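Precorrin-6y methylase (Rhodobacter capsulatus, PDB 3NJR) probably methylates, and may also decarboxylate, a precorrin intermediate of cobalamin biosynthesis, this chain being its C-terminal, S-adenosylmethionine-dependent domain. Local coordinates at residues T82-A87 against E91-N96; K95-Y100 against M106-G111. All coordinates share one frame; numbering follows the deposited sequence.

Contact 1: T82-A87 against E91-N96. With SAH (S-adenosyl-L-homocysteine), chain C.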
ATOM      1  N   THR A  82      26.246  -8.020  18.999  1.00 34.93           N
ATOM      2  CA  THR A  82      24.801  -7.798  19.107  1.00 35.67           C
ATOM      3  C   THR A  82      24.477  -7.116  20.423  1.00 35.77           C
ATOM      4  O   THR A  82      24.703  -7.688  21.467  1.00 36.08           O
ATOM      5  CB  THR A  82      24.047  -9.149  19.014  1.00 35.58           C
ATOM      6  OG1 THR A  82      24.480  -9.838  17.832  1.00 37.00           O
ATOM      7  CG2 THR A  82      22.533  -8.955  18.965  1.00 34.95           C
ATOM      8  N   ILE A  83      23.922  -5.914  20.351  1.00 36.43           N
ATOM      9  CA  ILE A  83      23.704  -5.048  21.513  1.00 37.42           C
ATOM     10  C   ILE A  83      22.237  -5.023  21.924  1.00 38.20           C
ATOM     11  O   ILE A  83      21.404  -4.527  21.172  1.00 38.38           O
ATOM     12  CB  ILE A  83      24.074  -3.585  21.155  1.00 37.56           C
ATOM     13  CG1 ILE A  83      25.176  -3.516  20.072  1.00 36.84           C
ATOM     14  CG2 ILE A  83      24.341  -2.727  22.416  1.00 37.51           C
ATOM     15  CD1 ILE A  83      26.549  -3.921  20.521  1.00 36.54           C
ATOM     16  N   GLU A  84      21.922  -5.534  23.114  1.00 39.46           N
ATOM     17  CA  GLU A  84      20.541  -5.558  23.639  1.00 41.07           C
ATOM     18  C   GLU A  84      20.513  -5.280  25.172  1.00 42.23           C
ATOM     19  O   GLU A  84      21.293  -5.897  25.926  1.00 42.75           O
ATOM     20  CB  GLU A  84      19.891  -6.907  23.293  1.00 41.19           C
ATOM     21  CG  GLU A  84      18.575  -7.266  24.000  1.00 42.96           C
ATOM     22  CD  GLU A  84      17.438  -6.268  23.740  1.00 45.08           C
ATOM     23  OE1 GLU A  84      17.038  -6.071  22.568  1.00 44.83           O
ATOM     24  OE2 GLU A  84      16.938  -5.686  24.727  1.00 46.38           O
ATOM     25  N   PRO A  85      19.647  -4.344  25.642  1.00 42.75           N
ATOM     26  CA  PRO A  85      19.646  -4.090  27.095  1.00 43.55           C
ATOM     27  C   PRO A  85      18.994  -5.194  27.920  1.00 43.97           C
ATOM     28  O   PRO A  85      19.505  -5.534  28.991  1.00 44.41           O
ATOM     29  CB  PRO A  85      18.883  -2.759  27.243  1.00 43.31           C
ATOM     30  CG  PRO A  85      18.066  -2.657  26.010  1.00 43.28           C
ATOM     31  CD  PRO A  85      18.863  -3.332  24.919  1.00 42.84           C
ATOM     32  N   ARG A  86      17.910  -5.771  27.415  1.00 44.36           N
ATOM     33  CA  ARG A  86      17.097  -6.688  28.219  1.00 45.06           C
ATOM     34  C   ARG A  86      17.721  -8.069  28.430  1.00 45.17           C
ATOM     35  O   ARG A  86      17.892  -8.842  27.478  1.00 45.41           O
ATOM     36  CB  ARG A  86      15.695  -6.818  27.627  1.00 45.14           C
ATOM     37  CG  ARG A  86      14.886  -5.548  27.737  1.00 45.89           C
ATOM     38  CD  ARG A  86      13.463  -5.756  27.288  1.00 47.80           C
ATOM     39  NE  ARG A  86      12.955  -7.041  27.746  1.00 50.11           N
ATOM     40  CZ  ARG A  86      11.723  -7.483  27.520  1.00 52.13           C
ATOM     41  NH1 ARG A  86      10.854  -6.732  26.852  1.00 51.03           N
ATOM     42  NH2 ARG A  86      11.361  -8.683  27.969  1.00 53.12           N
ATOM     43  N   ALA A  87      18.049  -8.370  29.686  1.00 45.07           N
ATOM     44  CA  ALA A  87      18.649  -9.654  30.047  1.00 45.13           C
ATOM     45  C   ALA A  87      17.876 -10.875  29.530  1.00 45.29           C
ATOM     46  O   ALA A  87      18.487 -11.888  29.167  1.00 45.21           O
ATOM     47  CB  ALA A  87      18.822  -9.745  31.545  1.00 45.10           C
ATOM     48  N   GLU A  91      19.294 -13.652  26.657  1.00 41.76           N
ATOM     49  CA  GLU A  91      19.245 -15.080  26.822  1.00 41.91           C
ATOM     50  C   GLU A  91      18.835 -15.815  25.540  1.00 41.49           C
ATOM     51  O   GLU A  91      19.417 -16.867  25.212  1.00 41.56           O
ATOM     52  CB  GLU A  91      18.282 -15.404  27.944  1.00 42.19           C
ATOM     53  CG  GLU A  91      18.561 -16.710  28.607  1.00 45.58           C
ATOM     54  CD  GLU A  91      17.274 -17.394  29.060  1.00 51.41           C
ATOM     55  OE1 GLU A  91      16.249 -16.680  29.270  1.00 52.88           O
ATOM     56  OE2 GLU A  91      17.292 -18.646  29.198  1.00 53.03           O
ATOM     57  N   ASN A  92      17.842 -15.266  24.829  1.00 40.76           N
ATOM     58  CA  ASN A  92      17.444 -15.770  23.507  1.00 40.04           C
ATOM     59  C   ASN A  92      18.552 -15.625  22.450  1.00 39.65           C
ATOM     60  O   ASN A  92      18.770 -16.547  21.660  1.00 39.67           O
ATOM     61  CB  ASN A  92      16.161 -15.092  23.018  1.00 40.13           C
ATOM     62  CG  ASN A  92      14.901 -15.588  23.741  1.00 41.09           C
ATOM     63  OD1 ASN A  92      13.926 -14.849  23.847  1.00 41.74           O
ATOM     64  ND2 ASN A  92      14.911 -16.836  24.224  1.00 41.60           N
ATOM     65  N   ILE A  93      19.243 -14.477  22.444  1.00 38.95           N
ATOM     66  CA  ILE A  93      20.433 -14.263  21.605  1.00 38.04           C
ATOM     67  C   ILE A  93      21.449 -15.345  21.920  1.00 38.48           C
ATOM     68  O   ILE A  93      22.076 -15.909  21.026  1.00 38.53           O
ATOM     69  CB  ILE A  93      21.125 -12.888  21.859  1.00 37.95           C
ATOM     70  CG1 ILE A  93      20.140 -11.729  21.696  1.00 36.63           C
ATOM     71  CG2 ILE A  93      22.359 -12.726  20.976  1.00 35.59           C
ATOM     72  CD1 ILE A  93      20.663 -10.421  22.196  1.00 35.51           C
ATOM     73  N   GLN A  94      21.604 -15.647  23.200  1.00 38.94           N
ATOM     74  CA  GLN A  94      22.599 -16.613  23.606  1.00 39.38           C
ATOM     75  C   GLN A  94      22.263 -18.001  23.074  1.00 38.97           C
ATOM     76  O   GLN A  94      23.157 -18.725  22.626  1.00 38.68           O
ATOM     77  CB  GLN A  94      22.747 -16.632  25.120  1.00 39.71           C
ATOM     78  CG  GLN A  94      24.185 -16.832  25.525  1.00 42.61           C
ATOM     79  CD  GLN A  94      25.019 -15.590  25.240  1.00 47.62           C
ATOM     80  OE1 GLN A  94      25.894 -15.595  24.347  1.00 47.16           O
ATOM     81  NE2 GLN A  94      24.736 -14.500  25.988  1.00 47.76           N
ATOM     82  N   LYS A  95      20.978 -18.355  23.117  1.00 38.76           N
ATOM     83  CA  LYS A  95      20.530 -19.646  22.614  1.00 39.02           C
ATOM     84  C   LYS A  95      20.807 -19.791  21.122  1.00 39.56           C
ATOM     85  O   LYS A  95      21.220 -20.866  20.660  1.00 39.72           O
ATOM     86  CB  LYS A  95      19.062 -19.865  22.918  1.00 38.82           C
ATOM     87  CG  LYS A  95      18.803 -19.977  24.407  1.00 39.97           C
ATOM     88  CD  LYS A  95      17.340 -20.197  24.735  1.00 41.18           C
ATOM     89  CE  LYS A  95      17.150 -20.385  26.236  1.00 41.81           C
ATOM     90  NZ  LYS A  95      15.693 -20.428  26.576  1.00 42.80           N
ATOM     91  N   ASN A  96      20.628 -18.698  20.378  1.00 39.65           N
ATOM     92  CA  ASN A  96      20.821 -18.715  18.933  1.00 39.60           C
ATOM     93  C   ASN A  96      22.284 -18.790  18.587  1.00 39.80           C
ATOM     94  O   ASN A  96      22.657 -19.407  17.596  1.00 40.05           O
ATOM     95  CB  ASN A  96      20.176 -17.495  18.298  1.00 39.61           C
ATOM     96  CG  ASN A  96      18.675 -17.523  18.408  1.00 40.00           C
ATOM     97  OD1 ASN A  96      18.054 -18.541  18.129  1.00 41.15           O
ATOM     98  ND2 ASN A  96      18.079 -16.414  18.827  1.00 40.23           N
TER
HETATM   99  N   SAH C 300      16.191  -7.066  15.043  1.00 84.89           N
HETATM  100  CA  SAH C 300      15.431  -7.739  16.141  1.00 84.97           C
HETATM  101  CB  SAH C 300      14.047  -7.100  16.277  1.00 85.13           C
HETATM  102  CG  SAH C 300      13.818  -6.483  17.662  1.00 85.54           C
HETATM  103  SD  SAH C 300      13.797  -4.717  17.558  1.00 86.87           S
HETATM  104  C   SAH C 300      15.347  -9.227  15.888  1.00 84.83           C
HETATM  105  O   SAH C 300      15.175 -10.041  16.795  1.00 84.71           O
HETATM  106  OXT SAH C 300      15.457  -9.694  14.762  1.00 84.83           O
HETATM  107  C5' SAH C 300      13.446  -4.178  19.214  1.00 84.71           C
HETATM  108  C4' SAH C 300      14.578  -4.444  20.219  1.00 83.25           C
HETATM  109  O4' SAH C 300      15.531  -3.368  20.311  1.00 82.25           O
HETATM  110  C3' SAH C 300      14.010  -4.632  21.623  1.00 82.52           C
HETATM  111  O3' SAH C 300      14.347  -5.933  22.093  1.00 82.06           O
HETATM  112  C2' SAH C 300      14.678  -3.584  22.494  1.00 81.80           C
HETATM  113  O2' SAH C 300      15.036  -4.071  23.796  1.00 81.03           O
HETATM  114  C1' SAH C 300      15.906  -3.184  21.688  1.00 81.07           C
HETATM  115  N9  SAH C 300      16.366  -1.810  22.058  1.00 79.56           N
HETATM  116  C8  SAH C 300      15.570  -0.766  22.380  1.00 79.15           C
HETATM  117  N7  SAH C 300      16.297   0.334  22.691  1.00 78.56           N
HETATM  118  C5  SAH C 300      17.596   0.004  22.574  1.00 78.24           C
HETATM  119  C6  SAH C 300      18.897   0.698  22.747  1.00 77.98           C
HETATM  120  N6  SAH C 300      18.910   1.995  23.120  1.00 77.83           N
HETATM  121  N1  SAH C 300      20.049   0.008  22.525  1.00 77.38           N
HETATM  122  C2  SAH C 300      20.025  -1.288  22.155  1.00 77.03           C
HETATM  123  N3  SAH C 300      18.875  -1.974  21.978  1.00 77.51           N
HETATM  124  C4  SAH C 300      17.645  -1.407  22.162  1.00 78.52           C
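Ile-93 meets Thr-82 and Glu-84 where helix 87-99 lies against strand 79-84, in the Rossmann-like fold of a class I methyltransferase. Its CD1 does the touching. Ile-93 CD1 lies 4.0 Å from Thr-82 CG2, and these two side chains reach toward each other tip to tip. The same Ile-93 CD1 sits 3.8 Å from Glu-84 CB, so it packs on the aliphatic root of the acid and not on its carboxylate. Thr-82 has CG2 anti to the backbone N, which presents the methyl to the helix; its OG1 is hydrogen-bonded to Ser-70.

Glu-84 then turns away from the helix. The bend at chi2 (60°) carries the carboxylate to the ribose of S-adenosyl-L-homocysteine. The ligand O3' donates to Glu-84 OE1 at 2.7 Å, and O2' donates to Glu-84 OE2 at 2.7 Å. An acidic residue gripping both ribose hydroxyls at the end of the second strand is a hallmark of this methyltransferase fold. Pro-85 packs against the adenine beside N3.

A second shell fixes the carboxylate. Gly-65 N is hydrogen-bonded to OE1, while Arg-86 N donates to Glu-84 OE2 at 2.9 Å through the anti lone pair of that oxygen. Each carboxylate oxygen therefore has one protein N-H besides its ribose hydroxyl, which limits rotation of the group. Arg-86 is the N-cap residue of the helix. In the first turn, Glu-91 N donates to Ala-87 O at 3.2 Å, with the donor tilted 33° from the carbonyl plane.

Contact 2: K95-Y100 against M106-G111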
ATOM      1  N   LYS A  95      20.978 -18.355  23.117  1.00 38.76           N
ATOM      2  CA  LYS A  95      20.530 -19.646  22.614  1.00 39.02           C
ATOM      3  C   LYS A  95      20.807 -19.791  21.122  1.00 39.56           C
ATOM      4  O   LYS A  95      21.220 -20.866  20.660  1.00 39.72           O
ATOM      5  CB  LYS A  95      19.062 -19.865  22.918  1.00 38.82           C
ATOM      6  CG  LYS A  95      18.803 -19.977  24.407  1.00 39.97           C
ATOM      7  CD  LYS A  95      17.340 -20.197  24.735  1.00 41.18           C
ATOM      8  CE  LYS A  95      17.150 -20.385  26.236  1.00 41.81           C
ATOM      9  NZ  LYS A  95      15.693 -20.428  26.576  1.00 42.80           N
ATOM     10  N   ASN A  96      20.628 -18.698  20.378  1.00 39.65           N
ATOM     11  CA  ASN A  96      20.821 -18.715  18.933  1.00 39.60           C
ATOM     12  C   ASN A  96      22.284 -18.790  18.587  1.00 39.80           C
ATOM     13  O   ASN A  96      22.657 -19.407  17.596  1.00 40.05           O
ATOM     14  CB  ASN A  96      20.176 -17.495  18.298  1.00 39.61           C
ATOM     15  CG  ASN A  96      18.675 -17.523  18.408  1.00 40.00           C
ATOM     16  OD1 ASN A  96      18.054 -18.541  18.129  1.00 41.15           O
ATOM     17  ND2 ASN A  96      18.079 -16.414  18.827  1.00 40.23           N
ATOM     18  N   ILE A  97      23.116 -18.159  19.411  1.00 39.77           N
ATOM     19  CA  ILE A  97      24.549 -18.331  19.295  1.00 39.75           C
ATOM     20  C   ILE A  97      24.856 -19.833  19.494  1.00 40.51           C
ATOM     21  O   ILE A  97      25.450 -20.460  18.601  1.00 40.27           O
ATOM     22  CB  ILE A  97      25.340 -17.394  20.268  1.00 39.51           C
ATOM     23  CG1 ILE A  97      25.205 -15.922  19.844  1.00 38.27           C
ATOM     24  CG2 ILE A  97      26.803 -17.753  20.298  1.00 39.22           C
ATOM     25  CD1 ILE A  97      25.703 -14.890  20.884  1.00 34.37           C
ATOM     26  N   ASP A  98      24.405 -20.404  20.625  1.00 40.90           N
ATOM     27  CA  ASP A  98      24.560 -21.853  20.915  1.00 41.35           C
ATOM     28  C   ASP A  98      24.077 -22.750  19.783  1.00 40.66           C
ATOM     29  O   ASP A  98      24.868 -23.518  19.229  1.00 41.07           O
ATOM     30  CB  ASP A  98      23.809 -22.269  22.183  1.00 42.04           C
ATOM     31  CG  ASP A  98      24.470 -21.782  23.474  1.00 44.77           C
ATOM     32  OD1 ASP A  98      25.462 -20.996  23.448  1.00 46.49           O
ATOM     33  OD2 ASP A  98      23.958 -22.200  24.540  1.00 47.44           O
ATOM     34  N   THR A  99      22.790 -22.638  19.445  1.00 39.57           N
ATOM     35  CA  THR A  99      22.162 -23.457  18.414  1.00 38.94           C
ATOM     36  C   THR A  99      23.008 -23.604  17.169  1.00 38.44           C
ATOM     37  O   THR A  99      23.209 -24.723  16.680  1.00 38.73           O
ATOM     38  CB  THR A  99      20.796 -22.886  17.983  1.00 39.08           C
ATOM     39  OG1 THR A  99      19.959 -22.783  19.131  1.00 40.23           O
ATOM     40  CG2 THR A  99      20.101 -23.785  16.920  1.00 38.11           C
ATOM     41  N   TYR A 100      23.497 -22.473  16.671  1.00 37.77           N
ATOM     42  CA  TYR A 100      24.153 -22.406  15.370  1.00 37.49           C
ATOM     43  C   TYR A 100      25.675 -22.436  15.465  1.00 37.55           C
ATOM     44  O   TYR A 100      26.375 -22.247  14.469  1.00 37.22           O
ATOM     45  CB  TYR A 100      23.664 -21.171  14.613  1.00 37.49           C
ATOM     46  CG  TYR A 100      22.208 -21.270  14.205  1.00 37.99           C
ATOM     47  CD1 TYR A 100      21.187 -20.748  15.019  1.00 38.67           C
ATOM     48  CD2 TYR A 100      21.845 -21.918  13.020  1.00 38.12           C
ATOM     49  CE1 TYR A 100      19.840 -20.873  14.652  1.00 39.59           C
ATOM     50  CE2 TYR A 100      20.511 -22.036  12.637  1.00 38.80           C
ATOM     51  CZ  TYR A 100      19.519 -21.520  13.449  1.00 39.47           C
ATOM     52  OH  TYR A 100      18.217 -21.653  13.050  1.00 39.56           O
ATOM     53  N   MET A 106      30.136 -14.703  16.827  1.00 38.71           N
ATOM     54  CA  MET A 106      29.067 -13.832  17.292  1.00 38.51           C
ATOM     55  C   MET A 106      29.085 -13.599  18.803  1.00 38.56           C
ATOM     56  O   MET A 106      29.105 -14.555  19.575  1.00 38.58           O
ATOM     57  CB  MET A 106      27.731 -14.400  16.828  1.00 38.41           C
ATOM     58  CG  MET A 106      26.489 -13.727  17.374  1.00 38.87           C
ATOM     59  SD  MET A 106      25.068 -14.027  16.290  1.00 41.62           S
ATOM     60  CE  MET A 106      23.680 -13.610  17.357  1.00 39.23           C
ATOM     61  N   ARG A 107      29.078 -12.324  19.203  1.00 38.46           N
ATOM     62  CA  ARG A 107      29.078 -11.898  20.613  1.00 39.25           C
ATOM     63  C   ARG A 107      27.787 -11.196  21.046  1.00 39.21           C
ATOM     64  O   ARG A 107      27.249 -10.371  20.321  1.00 39.09           O
ATOM     65  CB  ARG A 107      30.194 -10.872  20.840  1.00 39.40           C
ATOM     66  CG  ARG A 107      31.463 -11.359  21.449  1.00 40.10           C
ATOM     67  CD  ARG A 107      32.499 -10.226  21.435  1.00 43.06           C
ATOM     68  NE  ARG A 107      32.223  -9.180  22.433  1.00 43.66           N
ATOM     69  CZ  ARG A 107      32.861  -8.010  22.499  1.00 43.62           C
ATOM     70  NH1 ARG A 107      33.809  -7.708  21.619  1.00 40.96           N
ATOM     71  NH2 ARG A 107      32.544  -7.133  23.454  1.00 45.26           N
ATOM     72  N   ALA A 108      27.321 -11.457  22.254  1.00 39.55           N
ATOM     73  CA  ALA A 108      26.258 -10.611  22.795  1.00 39.86           C
ATOM     74  C   ALA A 108      26.825  -9.634  23.803  1.00 39.94           C
ATOM     75  O   ALA A 108      27.670  -9.999  24.616  1.00 40.15           O
ATOM     76  CB  ALA A 108      25.172 -11.439  23.422  1.00 40.13           C
ATOM     77  N   VAL A 109      26.377  -8.385  23.722  1.00 40.07           N
ATOM     78  CA  VAL A 109      26.696  -7.360  24.710  1.00 40.29           C
ATOM     79  C   VAL A 109      25.377  -6.884  25.323  1.00 40.99           C
ATOM     80  O   VAL A 109      24.511  -6.346  24.624  1.00 41.26           O
ATOM     81  CB  VAL A 109      27.498  -6.163  24.091  1.00 40.06           C
ATOM     82  CG1 VAL A 109      27.607  -5.003  25.068  1.00 38.78           C
ATOM     83  CG2 VAL A 109      28.885  -6.605  23.664  1.00 39.20           C
ATOM     84  N   GLN A 110      25.205  -7.109  26.618  1.00 41.61           N
ATOM     85  CA  GLN A 110      24.044  -6.554  27.308  1.00 42.40           C
ATOM     86  C   GLN A 110      24.278  -5.079  27.578  1.00 42.51           C
ATOM     87  O   GLN A 110      25.211  -4.715  28.296  1.00 42.27           O
ATOM     88  CB  GLN A 110      23.753  -7.291  28.615  1.00 42.43           C
ATOM     89  CG  GLN A 110      22.746  -6.579  29.485  1.00 43.07           C
ATOM     90  CD  GLN A 110      22.160  -7.465  30.548  1.00 44.60           C
ATOM     91  OE1 GLN A 110      21.126  -7.139  31.121  1.00 45.23           O
ATOM     92  NE2 GLN A 110      22.806  -8.602  30.816  1.00 45.00           N
ATOM     93  N   GLY A 111      23.433  -4.235  26.993  1.00 42.85           N
ATOM     94  CA  GLY A 111      23.572  -2.794  27.178  1.00 43.45           C
ATOM     95  C   GLY A 111      22.775  -1.929  26.226  1.00 43.64           C
ATOM     96  O   GLY A 111      21.901  -2.405  25.494  1.00 43.81           O
TER
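Helix 95-99 and strand 106-110 run nearly antiparallel, at 166° between their N-to-C directions. Their axes approach to 9.3 Å. The backbones are nearest at Ile-97 and Met-106, whose CA atoms are 6.7 Å apart. The contact is apolar and rests on one helix residue, Ile-97, whose side chain points at the strand.

Ile-97 CG1 and Met-106 CG meet at 3.5 Å. The two side chains cross at a slant. Met-106 has CG anti to the backbone N (chi1 172°) and stays extended beyond it. Its chain therefore runs past the isoleucine, and its terminal CE still lies 3.7 Å from Ile-97 CG1. The sulfur is also near, with Met-106 SD 4.0 Å from Ile-97 CG1. Ile-97 is extended at chi2 (168°), so CD1 reaches further along the strand. There Ile-97 CD1 lies 3.7 Å from Met-106 O and 4.3 Å from Ala-108 CB. Ile-97 CD1 also lies near the strand backbone, 4.0 Å from Ala-108 N.

Met-106 also touches Thr-82, Ile-93 and Val-71, which places it in the core between the sheet and helices 68-75 and 87-99. Ala-108 is shared in the same way, touching Ile-93 and Ile-90, about one and two turns before Ile-97. In the last turn of the helix, Lys-95 O accepts from both the backbone N and OG1 of Thr-99. Gly-111, just past the strand, touches the bound S-adenosyl-L-homocysteine. This is the helix-to-strand half of a beta-alpha-beta unit, ending at the outermost strand, within this chain, of a Rossmann-like sheet.

The two contacts follow each other along the chain, and their centres are 6 Å apart. Contact 1 covers strand 79-84 to helix 87-99, and contact 2 covers that helix to strand 106-110. Together they make up one beta-alpha-beta unit. They share Lys-95 and Asn-96 on the helix. The two strands are parallel neighbours in the sheet, and 106-110 is its outermost strand on this side within the chain. Probable hydrogen bonds join them directly: Thr-82 N lies 2.9 Å from Arg-107 O, and Thr-82 O lies 2.9 Å from Val-109 N. The C-terminal ends of both strands lead into the pocket: Ile-83, Glu-84 and Pro-85 from one, Gly-111 just after the other.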